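Long-range contacts in SVS_variant_AS1 (Streptomyces sp. CWA1, PDB 6TJA), which probably cyclises geranylgeranyl diphosphate to spiroviolene, as an engineered, ancestrally reconstructed variant of a bacterial class I terpene cyclase: residues Arg269-Leu274 / Pro336-Pro341; Leu10-Cys15 / Thr331-Pro336; Asn245-Leu250 / Glu260-Ala265. All blocks are in the same frame, centred on the assembly; numbering follows the deposited sequence.

Near the N terminus, residues 10-15 precede the first helix and meet residues 331-336 in contact 2, which closes a loop of 315 mostly helical residues. Nested within that loop, contact 3 (245-250 / 260-265) joins the consecutive helices 246-254 and 258-283 across nine intervening residues. The latter helix continues directly to residues 269-274, where contact 1 takes up residues 336-341; contact 1 therefore follows contact 3 in series but crosses contact 2, with which it shares Pro-336. Tyr-14 joins these two, its O probably hydrogen-bonded to Arg-269 NH1. Together the three contacts fasten both terminal regions and a short helix to helix 258-283, on one side of the all-helical fold.

Contact 1. Residues Arg269-Leu274 / Pro336-Pro341; sequences RDRILL and PSDSSP
Arg-271 lays one face of its guanidinium against Ser-340, whose CB sits over the centre of the group, 3.5 Å above its plane. This is where the loop following the last helix of the class I terpene cyclase fold runs back over helix 258-283, in a surface contact held mainly by polar groups. Arg-271 leaves the helix with CG anti to the backbone N, and a bend at chi3 (-51°) turns the guanidinium side-on to Asp-338. NE and NH2 both grip the same oxygen: Asp-338 OD2 lies 3.1 Å from Arg-271 NH2, which meets its syn lone pair, while NE approaches from above the carboxylate plane. OD2 lies near the guanidinium plane, yet the two flat groups are turned 68° against each other, so this salt bridge is not the coplanar, paired kind. The other oxygen, OD1, accepts from Ser-340 OG at 3.0 Å, which fixes the carboxylate and places the serine over the arginine. The preceding residue, Asp-270, holds the Pro-336/Ser-337 end of the loop segment: its OD2 receives Ser-337 OG at 2.7 Å from above the carboxylate plane and Ser-337 N at 2.9 Å on its anti lone pair. Its OD1 accepts from Arg-269 NH1, and Arg-269 reaches on to Asp-227 of helix 211-231. The charged neighbours on Asp-270 and Asp-338 would probably favour their ionised forms. One turn on from Asp-270, Leu-274 supplies the apolar part, crossing Pro-336 at about a right angle with CD2 3.8 Å from Pro-336 CG. Farther along, one water donates to both backbone carbonyls, lying 3.1 Å from Arg-271 O and 2.9 Å from Ser-340 O.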
# COMPACT_ATOMS: atom_id res chain seq x y z
N ARG A 269 -11.63 -23.36 -4.02
CA ARG A 269 -12.32 -22.08 -4.34
C ARG A 269 -13.70 -22.12 -3.69
O ARG A 269 -14.09 -21.15 -3.01
CB ARG A 269 -12.34 -21.89 -5.87
CG ARG A 269 -13.14 -20.69 -6.39
CD ARG A 269 -14.59 -21.07 -6.54
NE ARG A 269 -15.43 -20.03 -7.12
CZ ARG A 269 -16.74 -19.99 -7.00
NH1 ARG A 269 -17.37 -20.93 -6.31
NH2 ARG A 269 -17.43 -19.02 -7.55
N ASP A 270 -14.38 -23.26 -3.82
CA ASP A 270 -15.71 -23.49 -3.23
C ASP A 270 -15.61 -23.46 -1.69
O ASP A 270 -16.49 -22.87 -1.05
CB ASP A 270 -16.29 -24.80 -3.75
CG ASP A 270 -16.82 -24.75 -5.18
OD1 ASP A 270 -16.78 -23.67 -5.81
OD2 ASP A 270 -17.24 -25.81 -5.65
N ARG A 271 -14.56 -24.02 -1.12
CA ARG A 271 -14.36 -23.98 0.35
C ARG A 271 -14.30 -22.50 0.78
O ARG A 271 -14.94 -22.15 1.78
CB ARG A 271 -13.13 -24.82 0.72
CG ARG A 271 -12.77 -24.68 2.18
CD ARG A 271 -11.51 -25.38 2.62
NE ARG A 271 -11.41 -26.78 2.22
CZ ARG A 271 -10.81 -27.72 2.95
NH1 ARG A 271 -10.36 -27.46 4.15
NH2 ARG A 271 -10.71 -28.95 2.49
N ILE A 272 -13.58 -21.65 0.05
CA ILE A 272 -13.40 -20.21 0.41
C ILE A 272 -14.75 -19.50 0.26
O ILE A 272 -15.09 -18.71 1.16
CB ILE A 272 -12.29 -19.54 -0.42
CG1 ILE A 272 -10.93 -20.18 -0.16
CG2 ILE A 272 -12.24 -18.06 -0.14
CD1 ILE A 272 -9.87 -19.77 -1.17
N LEU A 273 -15.53 -19.78 -0.78
CA LEU A 273 -16.86 -19.13 -0.94
C LEU A 273 -17.79 -19.55 0.21
O LEU A 273 -18.47 -18.70 0.73
CB LEU A 273 -17.47 -19.46 -2.30
CG LEU A 273 -18.79 -18.75 -2.57
CD1 LEU A 273 -18.66 -17.25 -2.32
CD2 LEU A 273 -19.21 -19.02 -3.99
N LEU A 274 -17.78 -20.81 0.63
CA LEU A 274 -18.58 -21.29 1.79
C LEU A 274 -18.18 -20.55 3.08
O LEU A 274 -19.08 -20.17 3.85
CB LEU A 274 -18.37 -22.80 1.97
CG LEU A 274 -19.62 -23.65 1.72
CD1 LEU A 274 -20.34 -23.27 0.44
CD2 LEU A 274 -19.23 -25.12 1.69
N PRO A 336 -21.68 -26.86 -3.59
CA PRO A 336 -20.22 -26.75 -3.62
C PRO A 336 -19.57 -28.13 -3.82
O PRO A 336 -20.16 -29.10 -3.46
CB PRO A 336 -19.87 -26.15 -2.24
CG PRO A 336 -20.98 -26.67 -1.35
CD PRO A 336 -22.21 -26.65 -2.23
N SER A 337 -18.38 -28.18 -4.40
CA SER A 337 -17.64 -29.43 -4.69
C SER A 337 -16.91 -29.92 -3.43
O SER A 337 -16.43 -31.04 -3.40
CB SER A 337 -16.70 -29.21 -5.83
OG SER A 337 -15.84 -28.11 -5.54
N ASP A 338 -16.85 -29.08 -2.40
CA ASP A 338 -16.17 -29.40 -1.13
C ASP A 338 -16.85 -28.55 -0.06
O ASP A 338 -16.99 -27.34 -0.29
CB ASP A 338 -14.66 -29.13 -1.26
CG ASP A 338 -13.85 -29.35 0.01
OD1 ASP A 338 -14.34 -30.08 0.88
OD2 ASP A 338 -12.75 -28.78 0.12
N SER A 339 -17.22 -29.15 1.05
CA SER A 339 -17.91 -28.45 2.09
C SER A 339 -17.17 -28.32 3.39
O SER A 339 -17.75 -27.94 4.34
CB SER A 339 -19.21 -29.16 2.38
OG SER A 339 -20.21 -28.70 1.53
N SER A 340 -15.90 -28.64 3.42
CA SER A 340 -15.16 -28.52 4.66
C SER A 340 -15.17 -27.12 5.19
O SER A 340 -14.96 -26.20 4.48
CB SER A 340 -13.74 -28.95 4.49
OG SER A 340 -13.71 -30.18 3.85
N PRO A 341 -15.40 -26.99 6.48
CA PRO A 341 -15.48 -25.76 7.23
C PRO A 341 -14.17 -25.34 7.91
O PRO A 341 -14.20 -24.52 8.78
CB PRO A 341 -16.51 -26.11 8.28
CG PRO A 341 -16.23 -27.52 8.56
CD PRO A 341 -15.82 -28.14 7.28
O HOH W 1 -15.08 -23.35 4.61

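Contact 2. Residues Leu10-Cys15 / Thr331-Pro336; sequences LPPIYC and TWAESP
The N-terminal arm ahead of helix 25-38 and the loop following helix 289-309 cross here as two extended lengths of loop on the surface of the terpene cyclase fold. Ala-333 N donates to Ile-13 O at 3.0 Å, bent to 147° and arriving from above the carbonyl plane. A water extends the link, accepting from Cys-15 N and donating to Ala-333 O. Tyr-14, with CG anti to the backbone N, lies alongside Pro-336: CD of the proline stands 3.9 Å from the ring centroid, 20° off its normal, in a CH-pi contact, while Glu-334 O lies at the ring edge, 3.5 Å from Tyr-14 CE1. An alanine at Tyr-14 would remove this ring and would probably loosen the seat of Pro-336. Trp-332 runs beside Ile-13, its CZ3 4.0 Å from Ile-13 CB, with Cys-15 CB against the same six-membered ring. Arg-303 of helix 289-309 makes a cation-pi contact with the indole and also donates to Cys-15 O. Tyr-14 meanwhile rests on Asp-270 and Leu-274, so the crossing is seated between helices 258-283 and 289-309, with Arg-230 of helix 211-231 touching Ile-13.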
# COMPACT_ATOMS: atom_id res chain seq x y z
N LEU A 10 -14.67 -28.82 -17.70
CA LEU A 10 -14.80 -27.58 -16.87
C LEU A 10 -16.12 -27.64 -16.10
O LEU A 10 -17.19 -27.43 -16.67
CB LEU A 10 -14.75 -26.36 -17.80
CG LEU A 10 -15.62 -26.41 -19.08
CD1 LEU A 10 -16.16 -25.04 -19.45
CD2 LEU A 10 -14.86 -27.00 -20.27
N PRO A 11 -16.12 -27.90 -14.76
CA PRO A 11 -17.37 -27.98 -14.01
C PRO A 11 -18.05 -26.60 -13.94
O PRO A 11 -17.37 -25.58 -14.01
CB PRO A 11 -16.93 -28.50 -12.63
CG PRO A 11 -15.48 -28.07 -12.49
CD PRO A 11 -14.93 -28.04 -13.90
N PRO A 12 -19.40 -26.51 -13.82
CA PRO A 12 -20.06 -25.21 -13.72
C PRO A 12 -19.72 -24.57 -12.37
O PRO A 12 -19.33 -25.27 -11.46
CB PRO A 12 -21.56 -25.53 -13.89
CG PRO A 12 -21.69 -26.98 -13.45
CD PRO A 12 -20.34 -27.63 -13.67
N ILE A 13 -19.81 -23.24 -12.29
CA ILE A 13 -19.39 -22.43 -11.11
C ILE A 13 -20.48 -22.49 -10.03
O ILE A 13 -21.67 -22.28 -10.39
CB ILE A 13 -19.12 -20.98 -11.56
CG1 ILE A 13 -18.10 -20.94 -12.69
CG2 ILE A 13 -18.69 -20.12 -10.37
CD1 ILE A 13 -17.93 -19.58 -13.33
N TYR A 14 -20.09 -22.79 -8.78
CA TYR A 14 -20.92 -22.61 -7.55
C TYR A 14 -20.97 -21.11 -7.24
O TYR A 14 -19.93 -20.52 -6.95
CB TYR A 14 -20.37 -23.40 -6.35
CG TYR A 14 -21.23 -23.32 -5.12
CD1 TYR A 14 -22.55 -23.73 -5.17
CD2 TYR A 14 -20.78 -22.77 -3.92
CE1 TYR A 14 -23.39 -23.63 -4.07
CE2 TYR A 14 -21.61 -22.66 -2.81
CZ TYR A 14 -22.92 -23.10 -2.88
OH TYR A 14 -23.80 -23.02 -1.83
N CYS A 15 -22.11 -20.45 -7.39
CA CYS A 15 -22.23 -19.01 -7.09
C CYS A 15 -23.67 -18.63 -6.78
O CYS A 15 -24.30 -17.89 -7.55
CB CYS A 15 -21.72 -18.13 -8.21
SG CYS A 15 -21.26 -16.47 -7.62
N THR A 331 -25.74 -21.94 -16.95
CA THR A 331 -25.87 -23.02 -15.92
C THR A 331 -24.89 -22.72 -14.77
O THR A 331 -23.72 -22.40 -15.03
CB THR A 331 -25.67 -24.41 -16.54
OG1 THR A 331 -24.42 -24.44 -17.24
CG2 THR A 331 -26.80 -24.79 -17.48
N TRP A 332 -25.38 -22.82 -13.55
CA TRP A 332 -24.59 -22.77 -12.30
C TRP A 332 -24.67 -24.11 -11.55
O TRP A 332 -25.74 -24.72 -11.62
CB TRP A 332 -25.11 -21.65 -11.42
CG TRP A 332 -25.12 -20.35 -12.15
CD1 TRP A 332 -26.15 -19.85 -12.89
CD2 TRP A 332 -24.04 -19.40 -12.24
NE1 TRP A 332 -25.78 -18.65 -13.43
CE2 TRP A 332 -24.50 -18.34 -13.04
CE3 TRP A 332 -22.76 -19.32 -11.69
CZ2 TRP A 332 -23.72 -17.23 -13.33
CZ3 TRP A 332 -21.97 -18.23 -11.99
CH2 TRP A 332 -22.45 -17.19 -12.79
N ALA A 333 -23.61 -24.47 -10.82
CA ALA A 333 -23.58 -25.59 -9.85
C ALA A 333 -24.52 -25.24 -8.71
O ALA A 333 -24.44 -24.10 -8.22
CB ALA A 333 -22.18 -25.83 -9.32
N GLU A 334 -25.33 -26.20 -8.27
CA GLU A 334 -26.33 -26.04 -7.19
C GLU A 334 -25.66 -26.28 -5.83
O GLU A 334 -26.10 -25.65 -4.84
CB GLU A 334 -27.49 -27.00 -7.46
CG GLU A 334 -28.63 -26.88 -6.47
CD GLU A 334 -29.75 -27.86 -6.77
OE1 GLU A 334 -29.84 -28.32 -7.94
OE2 GLU A 334 -30.53 -28.16 -5.83
N SER A 335 -24.62 -27.12 -5.78
CA SER A 335 -23.88 -27.48 -4.54
C SER A 335 -22.40 -27.14 -4.70
O SER A 335 -21.88 -27.18 -5.81
CB SER A 335 -24.02 -28.96 -4.23
OG SER A 335 -25.35 -29.40 -4.40
N PRO A 336 -21.68 -26.86 -3.59
CA PRO A 336 -20.22 -26.75 -3.62
C PRO A 336 -19.57 -28.13 -3.82
O PRO A 336 -20.16 -29.10 -3.46
CB PRO A 336 -19.87 -26.15 -2.24
CG PRO A 336 -20.98 -26.67 -1.35
CD PRO A 336 -22.21 -26.65 -2.23
O HOH W 2 -24.49 -21.39 -7.98

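Contact 3. Residues Asn245-Leu250 / Glu260-Ala265; sequences NIYSVL and EAVEEA
This is a buried apolar contact between two consecutive helices, 246-254 and 258-283, in the metal-binding family region of the terpene cyclase. The local axes approach to 8.7 Å and their directions differ by 115°, a steep crossing rather than an antiparallel hairpin. Small residues on the longer helix allow the approach: Ala-261 and Ala-265 present only methyl groups, one turn apart. Ala-265 CB is met by three side chains, Tyr-247 CE1 at 3.6 Å, Ile-246 CG1 at 3.9 Å and, slightly farther off, Leu-250 CD1. Tyr-247 leans across the groove with CG anti to the carbonyl carbon (chi1 -52°), so that its ring comes edge-on to the second helix, CE1 lying 3.6 Å from Val-262 CA. One face of the same ring is filled from its own helix, where Ile-246 CG2 stands over the ring centre; contacts at edge and face would restrict rotation of the phenol. Leu-250, a turn onward, meets Ala-261 CB to CB at 3.9 Å. Its CD1 reaches farther, coming within 3.6 Å of Ala-261 O and against the aliphatic CG of Glu-264, whose chain crosses the leucine at about a right angle. No hydrogen bond spans the two segments. The start of the short helix is fixed separately: Asn-245 is its N-cap, OD1 accepting from Ser-248 N at 3.0 Å and 161°, and its ND2 donates to Asp-243 OD1. Asp-229 OD2 takes the N-H of Ile-246, tying this end to helix 211-231, whose sequence fits the first part of the NSE metal-binding motif of class I cyclases. Around the pair, Ile-246 packs on Leu-226 of that helix, and helix 175-185 lends Tyr-178 to both Ile-246 and Val-249.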
# COMPACT_ATOMS: atom_id res chain seq x y z
N ASN A 245 -0.75 -19.56 -12.43
CA ASN A 245 -2.22 -19.65 -12.20
C ASN A 245 -2.40 -20.85 -11.26
O ASN A 245 -1.44 -21.62 -11.11
CB ASN A 245 -3.01 -19.73 -13.51
CG ASN A 245 -2.66 -20.95 -14.34
OD1 ASN A 245 -2.90 -22.08 -13.93
ND2 ASN A 245 -2.05 -20.74 -15.49
N ILE A 246 -3.58 -21.01 -10.67
CA ILE A 246 -3.84 -22.06 -9.64
C ILE A 246 -3.52 -23.44 -10.22
O ILE A 246 -2.92 -24.30 -9.51
CB ILE A 246 -5.28 -21.96 -9.12
CG1 ILE A 246 -5.50 -22.91 -7.94
CG2 ILE A 246 -6.30 -22.16 -10.23
CD1 ILE A 246 -4.59 -22.65 -6.76
N TYR A 247 -3.87 -23.64 -11.49
CA TYR A 247 -3.71 -24.94 -12.19
C TYR A 247 -2.22 -25.29 -12.29
O TYR A 247 -1.86 -26.38 -11.83
CB TYR A 247 -4.44 -24.92 -13.53
CG TYR A 247 -5.87 -24.47 -13.38
CD1 TYR A 247 -6.80 -25.25 -12.72
CD2 TYR A 247 -6.25 -23.22 -13.78
CE1 TYR A 247 -8.11 -24.82 -12.57
CE2 TYR A 247 -7.54 -22.77 -13.62
CZ TYR A 247 -8.48 -23.58 -13.04
OH TYR A 247 -9.75 -23.08 -12.86
N SER A 248 -1.37 -24.40 -12.79
CA SER A 248 0.08 -24.67 -12.94
C SER A 248 0.69 -24.89 -11.56
O SER A 248 1.62 -25.69 -11.47
CB SER A 248 0.84 -23.56 -13.66
OG SER A 248 0.19 -23.14 -14.84
N VAL A 249 0.19 -24.19 -10.53
CA VAL A 249 0.73 -24.29 -9.15
C VAL A 249 0.46 -25.70 -8.62
O VAL A 249 1.41 -26.32 -8.11
CB VAL A 249 0.19 -23.20 -8.20
CG1 VAL A 249 0.53 -23.54 -6.75
CG2 VAL A 249 0.69 -21.80 -8.54
N LEU A 250 -0.77 -26.20 -8.72
CA LEU A 250 -1.14 -27.55 -8.22
C LEU A 250 -0.44 -28.63 -9.06
O LEU A 250 0.03 -29.63 -8.46
CB LEU A 250 -2.65 -27.72 -8.24
CG LEU A 250 -3.41 -26.75 -7.33
CD1 LEU A 250 -4.89 -26.83 -7.60
CD2 LEU A 250 -3.14 -27.03 -5.86
N GLU A 260 -6.87 -33.30 -12.64
CA GLU A 260 -6.86 -33.37 -11.15
C GLU A 260 -6.73 -31.94 -10.56
O GLU A 260 -7.48 -31.61 -9.65
CB GLU A 260 -5.74 -34.29 -10.65
CG GLU A 260 -5.95 -35.78 -10.98
CD GLU A 260 -4.69 -36.64 -10.90
OE1 GLU A 260 -3.60 -36.09 -10.66
OE2 GLU A 260 -4.80 -37.88 -11.09
N ALA A 261 -5.84 -31.11 -11.10
CA ALA A 261 -5.65 -29.70 -10.67
C ALA A 261 -6.97 -28.93 -10.86
O ALA A 261 -7.34 -28.19 -9.93
CB ALA A 261 -4.50 -29.04 -11.39
N VAL A 262 -7.67 -29.08 -11.99
CA VAL A 262 -8.95 -28.35 -12.24
C VAL A 262 -9.95 -28.70 -11.11
O VAL A 262 -10.64 -27.77 -10.61
CB VAL A 262 -9.53 -28.64 -13.64
CG1 VAL A 262 -11.00 -28.20 -13.78
CG2 VAL A 262 -8.69 -28.01 -14.74
N GLU A 263 -10.03 -29.97 -10.74
CA GLU A 263 -10.92 -30.49 -9.67
C GLU A 263 -10.45 -29.99 -8.30
O GLU A 263 -11.31 -29.55 -7.52
CB GLU A 263 -10.98 -32.01 -9.74
CG GLU A 263 -11.84 -32.47 -10.91
CD GLU A 263 -11.96 -33.97 -11.09
OE1 GLU A 263 -11.90 -34.69 -10.06
OE2 GLU A 263 -12.12 -34.41 -12.27
N GLU A 264 -9.16 -30.11 -7.98
CA GLU A 264 -8.60 -29.58 -6.72
C GLU A 264 -8.90 -28.08 -6.63
O GLU A 264 -9.30 -27.60 -5.54
CB GLU A 264 -7.11 -29.87 -6.63
CG GLU A 264 -6.51 -29.46 -5.29
CD GLU A 264 -7.14 -30.12 -4.06
OE1 GLU A 264 -7.85 -31.15 -4.23
OE2 GLU A 264 -6.93 -29.62 -2.93
N ALA A 265 -8.72 -27.34 -7.71
CA ALA A 265 -8.89 -25.87 -7.70
C ALA A 265 -10.34 -25.52 -7.38
O ALA A 265 -10.56 -24.56 -6.60
CB ALA A 265 -8.45 -25.26 -9.01